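Local coordinates for protein prolyl 4-hydroxylase (Phytophthora capsici LT1534, PDB 6IUQ) that probably hydroxylates proline residues as an iron(II)- and 2-oxoglutarate-dependent dioxygenase built on a double-stranded beta-helix core, at residues W48-L59 with L103-L113. Numbering follows the deposited sequence.
Sequences WASALLEEMRWL and LRTKVPELDAL
E55 drives its carboxylate into the N-terminal end of helix 108-113, and tracing it outward shows how the two helices are joined. Its CB packs on V107 CG1 at 3.7 Å and, slightly farther off, on L110 CD1. CG also lies against V107 CG1, at 4.1 Å. Beyond CG the chain is extended, which carries the carboxylate to the first turn, where CD comes up to E109 N and CB and the amides of E109 and L110 point at the oxygens. E55 OE2 accepts E109 N at 3.0 Å through its syn lone pair, with a nearly straight N-H...O angle of 165°. E55 OE1 takes L110 N at 2.8 Å, again on the syn side but 18° out of the carboxylate plane. Two backbone bonds and a third between OE2 and the Y9 hydroxyl thus fix the rotation of this buried group; the helix end would be expected to favour its charged form, the nearby E109 carboxylate to oppose it, tempered by R15.

E109 returns the insertion, a knob among W48, A51, L52 and E55. A water at the indole edge, in the ring plane, accepts from W48 NE1 (3.0 Å) and donates to both E109 O and E109 OE1, while OE2 pairs with R15. L110 fills the next hole, with CD2 against L52 CD2 at 3.7 Å and CD1 against L59 CD1. L59 also meets V107 tip to tip.

The axes approach to 8.9 Å and cross at -112°. Beneath them, M56, L59 and L110 touch L143 of strand 139-146, and L110 and L113 rest on L227 of strand 224-232, so the helix pair backs the larger antiparallel sheet.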
loop_
_atom_site.group_PDB
_atom_site.type_symbol
_atom_site.label_atom_id
_atom_site.label_comp_id
_atom_site.label_asym_id
_atom_site.label_seq_id
_atom_site.Cartn_x
_atom_site.Cartn_y
_atom_site.Cartn_z
ATOM N N TRP A 48 14.624 11.598 -13.146
ATOM C CA TRP A 48 13.907 12.148 -11.998
ATOM C C TRP A 48 13.851 11.139 -10.841
ATOM O O TRP A 48 14.169 11.485 -9.702
ATOM C CB TRP A 48 12.508 12.592 -12.437
ATOM C CG TRP A 48 11.749 13.439 -11.445
ATOM C CD1 TRP A 48 12.218 13.975 -10.278
ATOM C CD2 TRP A 48 10.367 13.821 -11.537
ATOM N NE1 TRP A 48 11.209 14.673 -9.641
ATOM C CE2 TRP A 48 10.065 14.584 -10.392
ATOM C CE3 TRP A 48 9.357 13.580 -12.475
ATOM C CZ2 TRP A 48 8.800 15.118 -10.166
ATOM C CZ3 TRP A 48 8.107 14.101 -12.249
ATOM C CH2 TRP A 48 7.834 14.861 -11.101
ATOM N N ALA A 49 13.484 9.893 -11.130
ATOM C CA ALA A 49 13.563 8.828 -10.127
ATOM C C ALA A 49 14.969 8.668 -9.532
ATOM O O ALA A 49 15.115 8.478 -8.321
ATOM C CB ALA A 49 13.101 7.507 -10.717
ATOM N N SER A 50 16.001 8.748 -10.364
ATOM C CA SER A 50 17.381 8.678 -9.865
ATOM C C SER A 50 17.725 9.818 -8.914
ATOM O O SER A 50 18.384 9.614 -7.886
ATOM C CB SER A 50 18.387 8.689 -11.022
ATOM O OG SER A 50 18.340 7.484 -11.758
ATOM N N ALA A 51 17.315 11.025 -9.291
ATOM C CA ALA A 51 17.501 12.207 -8.454
ATOM C C ALA A 51 16.889 12.036 -7.055
ATOM O O ALA A 51 17.518 12.370 -6.057
ATOM C CB ALA A 51 16.912 13.413 -9.135
ATOM N N LEU A 52 15.665 11.517 -6.988
ATOM C CA LEU A 52 14.975 11.323 -5.711
ATOM C C LEU A 52 15.730 10.290 -4.866
ATOM O O LEU A 52 15.903 10.479 -3.654
ATOM C CB LEU A 52 13.517 10.884 -5.940
ATOM C CG LEU A 52 12.571 11.939 -6.554
ATOM C CD1 LEU A 52 11.278 11.320 -7.077
ATOM C CD2 LEU A 52 12.261 13.025 -5.552
ATOM N N LEU A 53 16.198 9.220 -5.517
ATOM C CA LEU A 53 16.974 8.165 -4.849
ATOM C C LEU A 53 18.283 8.716 -4.280
ATOM O O LEU A 53 18.643 8.405 -3.147
ATOM C CB LEU A 53 17.274 6.992 -5.816
ATOM C CG LEU A 53 18.182 5.848 -5.331
ATOM C CD1 LEU A 53 17.650 5.186 -4.062
ATOM C CD2 LEU A 53 18.425 4.794 -6.427
ATOM N N GLU A 54 18.987 9.535 -5.059
ATOM C CA GLU A 54 20.232 10.143 -4.588
ATOM C C GLU A 54 19.990 10.942 -3.310
ATOM O O GLU A 54 20.723 10.789 -2.328
ATOM C CB GLU A 54 20.860 11.027 -5.675
ATOM C CG GLU A 54 21.480 10.223 -6.827
ATOM C CD GLU A 54 22.150 11.093 -7.899
ATOM O OE1 GLU A 54 23.062 11.876 -7.544
ATOM O OE2 GLU A 54 21.776 10.969 -9.100
ATOM N N GLU A 55 18.937 11.755 -3.296
ATOM C CA GLU A 55 18.621 12.531 -2.103
ATOM C C GLU A 55 18.298 11.620 -0.922
ATOM O O GLU A 55 18.658 11.906 0.213
ATOM C CB GLU A 55 17.470 13.496 -2.382
ATOM C CG GLU A 55 17.866 14.600 -3.335
ATOM C CD GLU A 55 16.807 15.681 -3.506
ATOM O OE1 GLU A 55 15.673 15.546 -2.966
ATOM O OE2 GLU A 55 17.120 16.678 -4.190
HETATM N N MSE A 56 17.645 10.498 -1.191
HETATM C CA MSE A 56 17.324 9.563 -0.119
HETATM C C MSE A 56 18.569 8.913 0.467
HETATM O O MSE A 56 18.669 8.737 1.679
HETATM C CB MSE A 56 16.368 8.482 -0.621
HETATM C CG MSE A 56 14.989 9.010 -0.928
HETATM SE SE MSE A 56 13.859 7.624 -1.680
HETATM C CE MSE A 56 13.838 6.378 -0.177
ATOM N N ARG A 57 19.494 8.525 -0.404
ATOM C CA ARG A 57 20.746 7.935 0.037
ATOM C C ARG A 57 21.541 8.939 0.871
ATOM O O ARG A 57 22.179 8.580 1.855
ATOM C CB ARG A 57 21.576 7.471 -1.157
ATOM C CG ARG A 57 21.088 6.195 -1.830
ATOM C CD ARG A 57 22.266 5.527 -2.515
ATOM N NE ARG A 57 21.912 4.684 -3.652
ATOM C CZ ARG A 57 21.581 3.396 -3.574
ATOM N NH1 ARG A 57 21.532 2.784 -2.393
ATOM N NH2 ARG A 57 21.304 2.718 -4.689
ATOM N N TRP A 58 21.495 10.204 0.468
ATOM C CA TRP A 58 22.158 11.251 1.218
ATOM C C TRP A 58 21.574 11.377 2.618
ATOM O O TRP A 58 22.309 11.477 3.598
ATOM C CB TRP A 58 22.054 12.581 0.491
ATOM C CG TRP A 58 22.811 13.653 1.186
ATOM C CD1 TRP A 58 24.138 13.956 1.032
ATOM C CD2 TRP A 58 22.303 14.559 2.169
ATOM N NE1 TRP A 58 24.480 15.002 1.852
ATOM C CE2 TRP A 58 23.374 15.391 2.562
ATOM C CE3 TRP A 58 21.046 14.756 2.748
ATOM C CZ2 TRP A 58 23.224 16.403 3.499
ATOM C CZ3 TRP A 58 20.900 15.759 3.684
ATOM C CH2 TRP A 58 21.985 16.570 4.052
ATOM N N LEU A 59 20.250 11.382 2.709
ATOM C CA LEU A 59 19.580 11.452 3.998
ATOM C C LEU A 59 20.034 10.312 4.890
ATOM O O LEU A 59 20.211 10.480 6.099
ATOM C CB LEU A 59 18.063 11.407 3.820
ATOM C CG LEU A 59 17.451 12.690 3.270
ATOM C CD1 LEU A 59 15.983 12.476 2.985
ATOM C CD2 LEU A 59 17.658 13.838 4.256
ATOM N N LEU A 103 13.758 19.499 7.567
ATOM C CA LEU A 103 14.372 18.361 6.904
ATOM C C LEU A 103 14.232 18.499 5.391
ATOM O O LEU A 103 15.174 18.260 4.630
ATOM C CB LEU A 103 13.720 17.068 7.388
ATOM C CG LEU A 103 14.374 15.751 6.995
ATOM C CD1 LEU A 103 15.879 15.899 7.048
ATOM C CD2 LEU A 103 13.915 14.679 7.957
ATOM N N ARG A 104 13.045 18.917 4.971
ATOM C CA ARG A 104 12.708 18.963 3.563
ATOM C C ARG A 104 13.562 19.954 2.814
ATOM O O ARG A 104 13.893 19.738 1.649
ATOM C CB ARG A 104 11.236 19.309 3.385
ATOM C CG ARG A 104 10.440 18.195 2.781
ATOM C CD ARG A 104 9.029 18.638 2.589
ATOM N NE ARG A 104 8.347 18.700 3.869
ATOM C CZ ARG A 104 7.710 19.767 4.319
ATOM N NH1 ARG A 104 7.655 20.869 3.584
ATOM N NH2 ARG A 104 7.124 19.719 5.502
ATOM N N THR A 105 13.929 21.035 3.495
ATOM C CA THR A 105 14.789 22.071 2.920
ATOM C C THR A 105 16.163 21.528 2.515
ATOM O O THR A 105 16.841 22.108 1.665
ATOM C CB THR A 105 14.968 23.241 3.915
ATOM O OG1 THR A 105 13.682 23.636 4.412
ATOM C CG2 THR A 105 15.638 24.443 3.246
ATOM N N LYS A 106 16.568 20.406 3.101
ATOM C CA LYS A 106 17.844 19.802 2.734
ATOM C C LYS A 106 17.779 19.054 1.410
ATOM O O LYS A 106 18.812 18.816 0.800
ATOM C CB LYS A 106 18.336 18.849 3.826
ATOM C CG LYS A 106 18.465 19.497 5.198
ATOM C CD LYS A 106 18.990 18.517 6.240
ATOM C CE LYS A 106 19.254 19.222 7.574
ATOM N NZ LYS A 106 20.270 20.319 7.451
ATOM N N VAL A 107 16.574 18.686 0.966
ATOM C CA VAL A 107 16.417 17.809 -0.205
ATOM C C VAL A 107 15.381 18.318 -1.211
ATOM O O VAL A 107 14.212 17.916 -1.189
ATOM C CB VAL A 107 16.046 16.382 0.236
ATOM C CG1 VAL A 107 17.300 15.601 0.641
ATOM C CG2 VAL A 107 15.033 16.411 1.395
ATOM N N PRO A 108 15.822 19.191 -2.127
ATOM C CA PRO A 108 14.939 19.946 -3.032
ATOM C C PRO A 108 13.977 19.111 -3.886
ATOM O O PRO A 108 12.814 19.516 -4.061
ATOM C CB PRO A 108 15.934 20.700 -3.934
ATOM C CG PRO A 108 17.148 20.855 -3.100
ATOM C CD PRO A 108 17.240 19.559 -2.313
ATOM N N GLU A 109 14.435 17.989 -4.432
ATOM C CA GLU A 109 13.537 17.176 -5.238
ATOM C C GLU A 109 12.512 16.474 -4.351
ATOM O O GLU A 109 11.354 16.307 -4.739
ATOM C CB GLU A 109 14.312 16.153 -6.084
ATOM C CG GLU A 109 15.294 16.781 -7.063
ATOM C CD GLU A 109 14.643 17.842 -7.954
ATOM O OE1 GLU A 109 13.486 17.651 -8.406
ATOM O OE2 GLU A 109 15.290 18.889 -8.191
ATOM N N LEU A 110 12.928 16.046 -3.165
ATOM C CA LEU A 110 11.968 15.430 -2.251
ATOM C C LEU A 110 11.007 16.484 -1.714
ATOM O O LEU A 110 9.834 16.193 -1.509
ATOM C CB LEU A 110 12.680 14.711 -1.112
ATOM C CG LEU A 110 13.363 13.399 -1.506
ATOM C CD1 LEU A 110 14.239 12.866 -0.365
ATOM C CD2 LEU A 110 12.322 12.360 -1.934
ATOM N N ASP A 111 11.492 17.711 -1.516
ATOM C CA ASP A 111 10.643 18.797 -1.040
ATOM C C ASP A 111 9.600 19.152 -2.100
ATOM O O ASP A 111 8.423 19.299 -1.799
ATOM C CB ASP A 111 11.489 20.020 -0.679
ATOM C CG ASP A 111 10.691 21.106 0.045
ATOM O OD1 ASP A 111 9.489 20.890 0.350
ATOM O OD2 ASP A 111 11.277 22.180 0.323
ATOM N N ALA A 112 10.032 19.278 -3.346
ATOM C CA ALA A 112 9.117 19.502 -4.461
ATOM C C ALA A 112 8.119 18.356 -4.630
ATOM O O ALA A 112 6.967 18.575 -5.007
ATOM C CB ALA A 112 9.896 19.697 -5.751
ATOM N N LEU A 113 8.549 17.129 -4.363
ATOM C CA LEU A 113 7.604 16.022 -4.451
ATOM C C LEU A 113 6.595 16.157 -3.321
ATOM O O LEU A 113 5.424 15.917 -3.517
ATOM C CB LEU A 113 8.296 14.659 -4.396
ATOM C CG LEU A 113 7.312 13.486 -4.565
ATOM C CD1 LEU A 113 6.387 13.697 -5.768
ATOM C CD2 LEU A 113 8.033 12.150 -4.686
HETATM O O HOH W 1 11.147 16.611 -7.313
#